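Local coordinates for DNA polymerase III subunit beta (Deinococcus radiodurans, PDB 4TRT), which probably tethers DNA polymerases and other proteins to DNA and makes them processive, as a ring-shaped head-to-tail homodimer around the duplex, at residues R135-V140 with D197-V202; K157-G162 with R166-D171; V175-F180 with P236-V241; P341-A346 with G352-M357. One frame throughout, in Å; residues are numbered along the deposited sequence. Where two conformers were deposited one is given.

Contacts 2, 3 and 4 share one antiparallel sheet, in which strands 155-161, 164-170, 175-181, 353-357 and 342-346 are successive neighbours; in contact 1, helix 130-140, which packs on this sheet, meets helix 193-202, which leans on strand 224-229 of another sheet. Centres of contacts 2 and 3 are about 7 Å apart, those of 3 and 4 about 10 Å, and those of 1 and 2 about 13 Å. Along the chain, contact 2 falls between the two segments of contact 1, the segments of contacts 1 and 3 alternate, and contact 4 comes last. Because strand 353-357 pairs with strand 175-181, the sheet runs unbroken from the central into the C-terminal domain.

Contact 1 (R135-V140 with D197-V202); sequences RAFSSV and DELIRV
I200 reaches from helix 193-202 toward F137 and S138 on helix 130-140, and its branches carry most of this contact. The CB of I200 already points at the opposing helix. Its CG1, anti to the carbonyl carbon (chi1 -69°), comes 3.8 Å from F137 CB and runs on to CD1, the tip, which touches two residues at once: it lies 3.5 Å from S138 OG and 3.9 Å from F137 CB. The other branch, CG2, stands 3.7 Å from S138 OG, which thus has methyl groups of both branches against it. That hydroxyl is not bonded across the interface; it hydrogen-bonds to S134 O of its own helix and offers I200 a van der Waals surface. Truncation of I200 to an alanine would probably open a gap beside F137 CB and S138 OG, with F137 and L199 left as the main tie between the helices.

That second tie lies farther out along the aromatic side chain. F137 CE2 meets L199 CD1 at 3.9 Å, the two side chains crossing obliquely. The ring also packs on V167 of the sheet, while L199 leans on M226 of strand 224-229.

The segment axes approach to 9.7 Å with an angle of 140° between their directions, so the helices run roughly antiparallel, joined by van der Waals packing without a hydrogen bond between them. Two such helices laid side by side against beta sheets are characteristic of each domain of the DNA polymerase III beta fold, where the helices line the inner side of the ring.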
# COMPACT_ATOMS: atom_id res chain seq x y z
N ARG A 135 -4.75 -5.27 23.13
CA ARG A 135 -3.83 -6.34 22.74
C ARG A 135 -4.50 -7.72 22.93
O ARG A 135 -4.31 -8.60 22.11
CB ARG A 135 -2.45 -6.19 23.43
CG ARG A 135 -1.44 -5.40 22.60
CD ARG A 135 -0.12 -5.10 23.30
NE ARG A 135 -0.16 -3.79 23.97
CZ ARG A 135 -0.49 -3.56 25.25
NH1 ARG A 135 -0.82 -4.55 26.06
NH2 ARG A 135 -0.48 -2.32 25.71
N ALA A 136 -5.34 -7.89 23.95
CA ALA A 136 -6.11 -9.12 24.12
C ALA A 136 -7.08 -9.32 22.95
O ALA A 136 -7.10 -10.39 22.34
CB ALA A 136 -6.85 -9.15 25.45
N PHE A 137 -7.85 -8.29 22.63
CA PHE A 137 -8.73 -8.32 21.44
C PHE A 137 -7.98 -8.72 20.17
O PHE A 137 -8.44 -9.58 19.42
CB PHE A 137 -9.38 -6.96 21.18
CG PHE A 137 -10.59 -6.66 22.03
CD1 PHE A 137 -11.41 -7.67 22.54
CD2 PHE A 137 -10.95 -5.34 22.27
CE1 PHE A 137 -12.53 -7.36 23.30
CE2 PHE A 137 -12.07 -5.03 23.02
CZ PHE A 137 -12.85 -6.03 23.54
N SER A 138 -6.84 -8.08 19.94
CA SER A 138 -6.05 -8.31 18.72
C SER A 138 -5.49 -9.73 18.65
O SER A 138 -5.24 -10.24 17.57
CB SER A 138 -4.89 -7.33 18.63
OG SER A 138 -5.35 -6.03 18.39
N SER A 139 -5.27 -10.34 19.82
CA SER A 139 -4.73 -11.69 19.90
C SER A 139 -5.77 -12.76 19.58
O SER A 139 -5.38 -13.86 19.15
CB SER A 139 -4.17 -11.96 21.30
OG SER A 139 -3.09 -11.07 21.54
N VAL A 140 -7.06 -12.49 19.81
CA VAL A 140 -8.11 -13.53 19.63
C VAL A 140 -9.09 -13.30 18.49
O VAL A 140 -9.76 -14.24 18.08
CB VAL A 140 -8.89 -13.79 20.92
CG1 VAL A 140 -7.90 -14.04 22.06
CG2 VAL A 140 -9.88 -12.64 21.21
N ASP A 197 -13.09 -4.70 16.07
CA ASP A 197 -12.16 -4.05 15.14
C ASP A 197 -12.14 -2.54 15.34
O ASP A 197 -11.07 -1.92 15.31
CB ASP A 197 -12.53 -4.35 13.69
CG ASP A 197 -12.37 -5.80 13.32
OD1 ASP A 197 -11.52 -6.48 13.92
OD2 ASP A 197 -13.10 -6.26 12.43
N GLU A 198 -13.31 -1.95 15.54
CA GLU A 198 -13.41 -0.51 15.77
C GLU A 198 -12.80 -0.16 17.12
O GLU A 198 -12.15 0.87 17.24
CB GLU A 198 -14.87 -0.04 15.71
CG GLU A 198 -15.58 -0.31 14.40
CD GLU A 198 -14.88 0.27 13.18
OE1 GLU A 198 -14.08 1.23 13.31
OE2 GLU A 198 -15.13 -0.25 12.07
N LEU A 199 -13.03 -1.01 18.12
CA LEU A 199 -12.51 -0.78 19.46
C LEU A 199 -10.99 -0.78 19.44
O LEU A 199 -10.37 0.10 20.03
CB LEU A 199 -13.04 -1.81 20.47
CG LEU A 199 -14.39 -1.50 21.10
CD1 LEU A 199 -14.93 -2.70 21.88
CD2 LEU A 199 -14.28 -0.27 22.00
N ILE A 200 -10.41 -1.74 18.75
CA ILE A 200 -8.96 -1.82 18.60
C ILE A 200 -8.39 -0.52 18.02
O ILE A 200 -7.34 -0.07 18.45
CB ILE A 200 -8.55 -3.03 17.73
CG1 ILE A 200 -8.82 -4.33 18.48
CG2 ILE A 200 -7.06 -2.97 17.34
CD1 ILE A 200 -8.74 -5.55 17.59
N ARG A 201 -9.10 0.09 17.08
CA ARG A 201 -8.61 1.31 16.46
C ARG A 201 -8.63 2.53 17.39
O ARG A 201 -7.88 3.47 17.16
CB ARG A 201 -9.39 1.58 15.18
CG ARG A 201 -9.02 0.56 14.11
CD ARG A 201 -9.94 0.58 12.90
NE ARG A 201 -9.59 -0.49 11.97
CZ ARG A 201 -8.62 -0.41 11.06
NH1 ARG A 201 -7.92 0.70 10.96
NH2 ARG A 201 -8.37 -1.43 10.26
N VAL A 202 -9.46 2.51 18.43
CA VAL A 202 -9.56 3.67 19.35
C VAL A 202 -8.94 3.48 20.75
O VAL A 202 -8.63 4.46 21.42
CB VAL A 202 -11.01 4.18 19.52
CG1 VAL A 202 -11.64 4.54 18.17
CG2 VAL A 202 -11.87 3.19 20.27

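Contact 2 (K157-G162 with R166-D171); sequences KLEHHG and RVVASD
The beta hairpin of strands 155-161 and 164-170 sets K157, L158 and E159 antiparallel to V168, V167 and R166. K157 with V168 and E159 with R166 are hydrogen-bonded pairs; E159 N gives R166 O the straightest bond, 2.8 Å long with an angle of 172° at the hydrogen. L158 and V167 form the non-hydrogen-bonded pair between them, with L158 CD1 3.6 Å from V167 CG1; L158 also touches F180, two strands along, and V167 packs under helix 130-140.

The other face is mixed: V168 is buried against V175 and Y238, while E159, K157, R166 and H161 gather their polar groups. E159 OE1 accepts a hydrogen bond from H161 NE2 at 2.6 Å through its anti lone pair, in the plane of the imidazole. K157 NZ meets E159 OE2 at 2.8 Å from above the carboxylate plane, a salt bridge made by a fully extended lysine. R166 lies alongside E159, bringing its CD within 3.5 Å of E159 OE1, yet no guanidinium N-H points at that oxygen. Its bend at chi3 (-76°) instead accompanies a salt bridge from NE to D179 on the next strand. One face under a helix and the other largely charged mark a hairpin inside the sheet of this ring-forming family.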
# COMPACT_ATOMS: atom_id res chain seq x y z
N LYS A 157 -16.15 -13.16 23.34
CA LYS A 157 -16.61 -13.20 24.72
C LYS A 157 -15.61 -12.47 25.61
O LYS A 157 -14.42 -12.65 25.46
CB LYS A 157 -16.76 -14.63 25.23
CG LYS A 157 -17.53 -14.74 26.55
CD LYS A 157 -17.31 -16.08 27.21
CE LYS A 157 -18.21 -16.35 28.41
NZ LYS A 157 -17.75 -17.57 29.11
N LEU A 158 -16.12 -11.66 26.54
CA LEU A 158 -15.31 -11.11 27.62
C LEU A 158 -15.79 -11.71 28.94
O LEU A 158 -16.98 -11.66 29.25
CB LEU A 158 -15.44 -9.59 27.65
CG LEU A 158 -14.68 -8.90 28.80
CD1 LEU A 158 -13.18 -9.07 28.59
CD2 LEU A 158 -15.02 -7.42 28.90
N GLU A 159 -14.87 -12.30 29.70
CA GLU A 159 -15.15 -12.88 31.02
C GLU A 159 -14.40 -12.12 32.08
O GLU A 159 -13.23 -11.78 31.87
CB GLU A 159 -14.61 -14.31 31.09
CG GLU A 159 -15.28 -15.35 30.23
CD GLU A 159 -14.58 -16.69 30.30
OE1 GLU A 159 -13.68 -16.89 31.14
OE2 GLU A 159 -14.93 -17.58 29.50
N HIS A 160 -15.03 -11.89 33.23
CA HIS A 160 -14.34 -11.34 34.40
C HIS A 160 -14.10 -12.38 35.46
O HIS A 160 -14.96 -13.22 35.73
CB HIS A 160 -15.11 -10.16 34.98
CG HIS A 160 -14.94 -8.89 34.18
ND1 HIS A 160 -15.75 -8.57 33.15
CD2 HIS A 160 -14.01 -7.87 34.30
CE1 HIS A 160 -15.35 -7.39 32.64
NE2 HIS A 160 -14.28 -6.97 33.35
N HIS A 161 -12.90 -12.35 36.05
CA HIS A 161 -12.49 -13.28 37.11
C HIS A 161 -11.71 -12.55 38.17
O HIS A 161 -10.54 -12.87 38.41
CB HIS A 161 -11.60 -14.41 36.55
CG HIS A 161 -12.20 -15.18 35.40
ND1 HIS A 161 -12.93 -16.30 35.57
CD2 HIS A 161 -12.11 -14.97 34.02
CE1 HIS A 161 -13.31 -16.77 34.36
NE2 HIS A 161 -12.81 -15.97 33.42
N GLY A 162 -12.33 -11.55 38.79
CA GLY A 162 -11.73 -10.89 39.95
C GLY A 162 -10.53 -10.02 39.64
O GLY A 162 -10.66 -8.88 39.21
N ARG A 166 -10.64 -12.21 30.69
CA ARG A 166 -10.29 -13.08 29.58
C ARG A 166 -11.15 -12.76 28.38
O ARG A 166 -12.35 -12.51 28.53
CB ARG A 166 -10.51 -14.54 29.98
CG ARG A 166 -10.49 -15.52 28.83
CD ARG A 166 -10.69 -16.94 29.33
NE ARG A 166 -9.48 -17.45 29.94
CZ ARG A 166 -9.24 -18.72 30.20
NH1 ARG A 166 -10.15 -19.66 29.93
NH2 ARG A 166 -8.09 -19.06 30.74
N VAL A 167 -10.54 -12.75 27.19
CA VAL A 167 -11.32 -12.71 25.96
C VAL A 167 -11.15 -14.01 25.21
O VAL A 167 -10.08 -14.61 25.24
CB VAL A 167 -10.97 -11.53 25.02
CG1 VAL A 167 -11.53 -10.22 25.57
CG2 VAL A 167 -9.47 -11.47 24.76
N VAL A 168 -12.23 -14.44 24.56
CA VAL A 168 -12.26 -15.72 23.86
C VAL A 168 -13.01 -15.57 22.54
O VAL A 168 -14.08 -14.94 22.49
CB VAL A 168 -12.97 -16.81 24.71
CG1 VAL A 168 -12.80 -18.20 24.09
CG2 VAL A 168 -12.47 -16.80 26.15
N ALA A 169 -12.45 -16.16 21.48
CA ALA A 169 -13.15 -16.28 20.21
C ALA A 169 -13.02 -17.71 19.70
O ALA A 169 -12.06 -18.43 20.03
CB ALA A 169 -12.56 -15.30 19.22
N SER A 170 -14.00 -18.12 18.88
CA SER A 170 -14.05 -19.46 18.37
C SER A 170 -15.03 -19.59 17.21
O SER A 170 -15.94 -18.78 17.06
CB SER A 170 -14.46 -20.43 19.49
OG SER A 170 -14.49 -21.76 19.03
N ASP A 171 -14.81 -20.61 16.40
CA ASP A 171 -15.80 -21.06 15.40
C ASP A 171 -16.39 -22.42 15.78
O ASP A 171 -16.95 -23.09 14.93
CB ASP A 171 -15.16 -21.13 14.02
CG ASP A 171 -13.96 -22.09 13.96
OD1 ASP A 171 -13.80 -22.98 14.82
OD2 ASP A 171 -13.15 -21.94 13.03

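Contact 3 (V175-F180 with P236-V241); sequences VAIRDF and PDYERV
V175 and I177 direct their side chains from strand 175-181 at Y238 and V241, which belong to a short 3-10 turn. The packing is closest at V241, whose CG2 lies 3.6 Å from V175 CG2, methyl against methyl. Next to it, I177 CD1 reaches Y238 CE1 at 3.9 Å. Y238 holds CG between the backbone N and the carbonyl carbon (chi1 61°), a crowded position that swings the ring over toward the strand. V175 CG1 approaches Y238 CB less closely, at 4.3 Å. These three meetings are all apolar; V175, I177 and Y238 are buried, while V241 lies at the partly exposed margin.

The tyrosine hydroxyl lies beyond them but is well provided for: Y238 OH hydrogen-bonds to both E159 OE2 and R166 NH1, which ties the end of the ring to the adjoining hairpin. The far side of the turn is looser. D237 and R240 are exposed and make no contact with the strand, and E239 makes long, weak ion pairs with K244 and R166. D237 centres an inverse gamma turn, its Y238 N to P236 O bond being weak, whereas V241 N closes on Y238 O at 3.1 Å.

The turn belongs to the connection from strand 224-229 to strand 248-253, passing from the central to the C-terminal domain. It covers one face of the sheet where strand 175-181 runs between strands 164-170 and 353-357; on the opposite face A176, R178 and F180 pack against helix 130-140.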
# COMPACT_ATOMS: atom_id res chain seq x y z
N VAL A 175 -10.04 -22.16 18.74
CA VAL A 175 -10.30 -21.27 19.84
C VAL A 175 -9.07 -20.39 20.03
O VAL A 175 -7.93 -20.86 19.88
CB VAL A 175 -10.53 -22.05 21.17
CG1 VAL A 175 -11.09 -21.11 22.22
CG2 VAL A 175 -11.46 -23.25 20.96
N ALA A 176 -9.30 -19.13 20.37
CA ALA A 176 -8.23 -18.22 20.76
C ALA A 176 -8.65 -17.58 22.08
O ALA A 176 -9.79 -17.14 22.22
CB ALA A 176 -8.02 -17.15 19.70
N ILE A 177 -7.71 -17.55 23.02
CA ILE A 177 -7.92 -17.05 24.38
C ILE A 177 -6.76 -16.14 24.76
O ILE A 177 -5.60 -16.44 24.46
CB ILE A 177 -7.94 -18.23 25.38
CG1 ILE A 177 -9.09 -19.18 25.08
CG2 ILE A 177 -7.98 -17.74 26.85
CD1 ILE A 177 -8.95 -20.51 25.80
N ARG A 178 -7.07 -15.00 25.38
CA ARG A 178 -6.05 -14.24 26.07
C ARG A 178 -6.56 -13.73 27.41
O ARG A 178 -7.61 -13.10 27.47
CB ARG A 178 -5.56 -13.07 25.21
CG ARG A 178 -4.33 -12.40 25.83
CD ARG A 178 -3.28 -12.02 24.80
NE ARG A 178 -2.01 -11.68 25.43
CZ ARG A 178 -0.90 -11.36 24.78
NH1 ARG A 178 -0.88 -11.33 23.45
NH2 ARG A 178 0.20 -11.07 25.46
N ASP A 179 -5.82 -14.05 28.46
CA ASP A 179 -6.05 -13.56 29.83
C ASP A 179 -5.26 -12.28 30.00
O ASP A 179 -4.14 -12.17 29.49
CB ASP A 179 -5.56 -14.58 30.87
CG ASP A 179 -6.46 -15.80 30.96
OD1 ASP A 179 -7.70 -15.63 31.03
OD2 ASP A 179 -5.95 -16.94 30.93
N PHE A 180 -5.83 -11.32 30.72
CA PHE A 180 -5.17 -10.05 30.98
C PHE A 180 -5.60 -9.44 32.33
O PHE A 180 -6.68 -9.76 32.83
CB PHE A 180 -5.43 -9.09 29.80
CG PHE A 180 -6.89 -8.77 29.58
CD1 PHE A 180 -7.71 -9.64 28.88
CD2 PHE A 180 -7.43 -7.58 30.05
CE1 PHE A 180 -9.05 -9.34 28.67
CE2 PHE A 180 -8.77 -7.27 29.85
CZ PHE A 180 -9.58 -8.16 29.15
N PRO A 236 -20.74 -20.50 24.05
CA PRO A 236 -20.70 -21.93 24.35
C PRO A 236 -19.53 -22.35 25.23
O PRO A 236 -18.58 -21.58 25.42
CB PRO A 236 -20.60 -22.58 22.96
CG PRO A 236 -21.08 -21.53 22.00
CD PRO A 236 -20.58 -20.25 22.60
N ASP A 237 -19.59 -23.56 25.76
CA ASP A 237 -18.53 -24.07 26.64
C ASP A 237 -17.30 -24.48 25.81
O ASP A 237 -17.14 -25.64 25.46
CB ASP A 237 -19.06 -25.23 27.49
CG ASP A 237 -18.06 -25.70 28.55
OD1 ASP A 237 -17.00 -25.06 28.71
OD2 ASP A 237 -18.32 -26.71 29.23
N TYR A 238 -16.45 -23.51 25.52
CA TYR A 238 -15.20 -23.73 24.77
C TYR A 238 -14.20 -24.64 25.50
O TYR A 238 -13.34 -25.23 24.85
CB TYR A 238 -14.54 -22.39 24.40
CG TYR A 238 -14.15 -21.55 25.59
CD1 TYR A 238 -12.92 -21.72 26.21
CD2 TYR A 238 -15.02 -20.60 26.11
CE1 TYR A 238 -12.56 -20.99 27.32
CE2 TYR A 238 -14.66 -19.85 27.22
CZ TYR A 238 -13.44 -20.05 27.82
OH TYR A 238 -13.09 -19.33 28.94
N GLU A 239 -14.30 -24.75 26.84
CA GLU A 239 -13.42 -25.64 27.61
C GLU A 239 -13.47 -27.06 27.10
O GLU A 239 -12.46 -27.76 27.12
CB GLU A 239 -13.78 -25.68 29.10
CG GLU A 239 -13.39 -24.45 29.89
CD GLU A 239 -11.89 -24.22 29.95
OE1 GLU A 239 -11.12 -25.20 29.82
OE2 GLU A 239 -11.50 -23.06 30.13
N ARG A 240 -14.66 -27.48 26.66
CA ARG A 240 -14.88 -28.85 26.19
C ARG A 240 -14.04 -29.20 24.97
O ARG A 240 -13.76 -30.37 24.77
CB ARG A 240 -16.37 -29.11 25.85
CG ARG A 240 -17.37 -29.02 27.00
CD ARG A 240 -18.70 -29.68 26.63
NE ARG A 240 -18.68 -31.14 26.76
CZ ARG A 240 -19.69 -31.94 26.42
NH1 ARG A 240 -20.80 -31.44 25.89
NH2 ARG A 240 -19.59 -33.26 26.60
N VAL A 241 -13.67 -28.22 24.15
CA VAL A 241 -12.89 -28.50 22.94
C VAL A 241 -11.38 -28.27 23.11
O VAL A 241 -10.61 -28.45 22.15
CB VAL A 241 -13.42 -27.71 21.71
CG1 VAL A 241 -14.90 -28.04 21.44
CG2 VAL A 241 -13.22 -26.20 21.87

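Contact 4 (P341-A346 with G352-M357); sequences PAIFRA and GYMAVM. Unlike the reference sequence in segment 352-357: G352 (reference Arg), Y353 (reference Val), M354 (reference Tyr), A355 (reference Gly), V356 (reference Gly), M357 (reference His).
F344 and M357 form the apolar centre of this strand pair. M357 CG sits over one face of the phenyl ring, 3.9 Å from F344 CE2 and 23° off the ring normal as seen from the centroid, a CH-pi contact. A bend about the CB-CG bond (chi2 -101°) carries the sulfur to a more oblique place, M357 SD lying 5.0 Å from the centroid of the F344 ring, a Met-aromatic contact. With A355 these residues face helix 317-324, where A323, L324 and V320 meet them. A leucine in place of F344 would probably take away the ring face under M357 CG and the aromatic partner of its sulfur, and leave a gap toward A323 and L324.

On the opposite face I343 CG2 touches M354 CG at 3.6 Å, and I343 CG1 approaches V356 CG2 at 4.3 Å. Between the two faces run the backbone bonds of hydrogen-bonded pairs A342 with M357 and F344 with A355, such as A342 N to M357 O at 2.8 Å and A355 N to F344 O at 2.9 Å.

Toward the turn a water spans the strands, accepting from A346 N at 2.8 Å and donating to Y353 O at 2.6 Å. There R345 leads its guanidinium to a salt bridge with E332, and Y353 OH bonds to A323 O and Y142 OH. Strand 353-357 of this beta hairpin also pairs with strand 175-181 of the central domain, so the contact belongs to the sheet continuous across a domain boundary that characterises the beta subunit ring.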
# COMPACT_ATOMS: atom_id res chain seq x y z
N PRO A 341 -7.11 -32.32 18.71
CA PRO A 341 -6.68 -30.92 18.70
C PRO A 341 -5.33 -30.66 19.38
O PRO A 341 -4.84 -31.48 20.18
CB PRO A 341 -7.84 -30.19 19.41
CG PRO A 341 -9.03 -31.10 19.24
CD PRO A 341 -8.45 -32.49 19.31
N ALA A 342 -4.72 -29.55 19.01
CA ALA A 342 -3.43 -29.12 19.52
C ALA A 342 -3.54 -27.75 20.17
O ALA A 342 -4.45 -26.99 19.85
CB ALA A 342 -2.42 -29.06 18.38
N ILE A 343 -2.61 -27.44 21.07
CA ILE A 343 -2.52 -26.11 21.68
C ILE A 343 -1.20 -25.47 21.24
O ILE A 343 -0.15 -26.12 21.31
CB ILE A 343 -2.59 -26.18 23.22
CG1 ILE A 343 -3.94 -26.74 23.69
CG2 ILE A 343 -2.36 -24.81 23.84
CD1 ILE A 343 -3.95 -27.10 25.17
N PHE A 344 -1.27 -24.23 20.75
CA PHE A 344 -0.09 -23.42 20.47
C PHE A 344 -0.09 -22.25 21.46
O PHE A 344 -1.10 -21.59 21.66
CB PHE A 344 -0.08 -22.86 19.04
CG PHE A 344 -0.11 -23.89 17.94
CD1 PHE A 344 0.08 -25.24 18.18
CD2 PHE A 344 -0.26 -23.46 16.62
CE1 PHE A 344 0.05 -26.15 17.15
CE2 PHE A 344 -0.25 -24.36 15.57
CZ PHE A 344 -0.12 -25.71 15.84
N ARG A 345 1.05 -22.02 22.10
CA ARG A 345 1.19 -20.92 23.05
C ARG A 345 2.66 -20.50 23.17
O ARG A 345 3.54 -21.14 22.59
CB ARG A 345 0.62 -21.34 24.41
CG ARG A 345 1.28 -22.54 25.03
CD ARG A 345 0.65 -22.95 26.35
NE ARG A 345 1.62 -23.73 27.09
CZ ARG A 345 1.46 -24.19 28.32
NH1 ARG A 345 0.33 -24.00 28.99
NH2 ARG A 345 2.46 -24.86 28.89
N ALA A 346 2.92 -19.40 23.89
CA ALA A 346 4.30 -19.03 24.28
C ALA A 346 4.76 -19.95 25.41
O ALA A 346 3.94 -20.56 26.09
CB ALA A 346 4.39 -17.57 24.68
N GLY A 352 -0.35 -14.91 28.71
CA GLY A 352 -1.75 -15.24 28.86
C GLY A 352 -2.45 -15.74 27.61
O GLY A 352 -3.67 -15.93 27.64
N TYR A 353 -1.71 -15.96 26.52
CA TYR A 353 -2.32 -16.33 25.22
C TYR A 353 -2.30 -17.82 24.96
O TYR A 353 -1.35 -18.48 25.29
CB TYR A 353 -1.61 -15.65 24.05
CG TYR A 353 -2.07 -16.11 22.67
CD1 TYR A 353 -3.29 -15.68 22.14
CD2 TYR A 353 -1.30 -16.98 21.91
CE1 TYR A 353 -3.70 -16.10 20.87
CE2 TYR A 353 -1.71 -17.40 20.65
CZ TYR A 353 -2.92 -16.96 20.14
OH TYR A 353 -3.31 -17.37 18.89
N MET A 354 -3.35 -18.33 24.32
CA MET A 354 -3.41 -19.73 23.95
C MET A 354 -4.31 -19.88 22.73
O MET A 354 -5.37 -19.26 22.67
CB MET A 354 -4.00 -20.48 25.14
CG MET A 354 -4.18 -21.97 25.00
SD MET A 354 -5.26 -22.54 26.33
CE MET A 354 -4.76 -21.52 27.70
N ALA A 355 -3.88 -20.70 21.78
CA ALA A 355 -4.67 -21.06 20.60
C ALA A 355 -4.92 -22.56 20.64
O ALA A 355 -4.02 -23.34 20.94
CB ALA A 355 -3.93 -20.70 19.32
N VAL A 356 -6.16 -22.96 20.33
CA VAL A 356 -6.48 -24.35 20.10
C VAL A 356 -6.75 -24.51 18.62
O VAL A 356 -7.54 -23.75 18.03
CB VAL A 356 -7.72 -24.80 20.91
CG1 VAL A 356 -8.09 -26.26 20.59
CG2 VAL A 356 -7.46 -24.62 22.40
N MET A 357 -6.06 -25.48 18.03
CA MET A 357 -6.15 -25.80 16.61
C MET A 357 -6.70 -27.20 16.43
O MET A 357 -6.28 -28.11 17.14
CB MET A 357 -4.74 -25.83 16.03
CG MET A 357 -4.10 -24.48 15.81
SD MET A 357 -4.16 -23.93 14.10
CE MET A 357 -4.32 -25.39 13.07
O HOH W 1 1.21 -17.97 25.51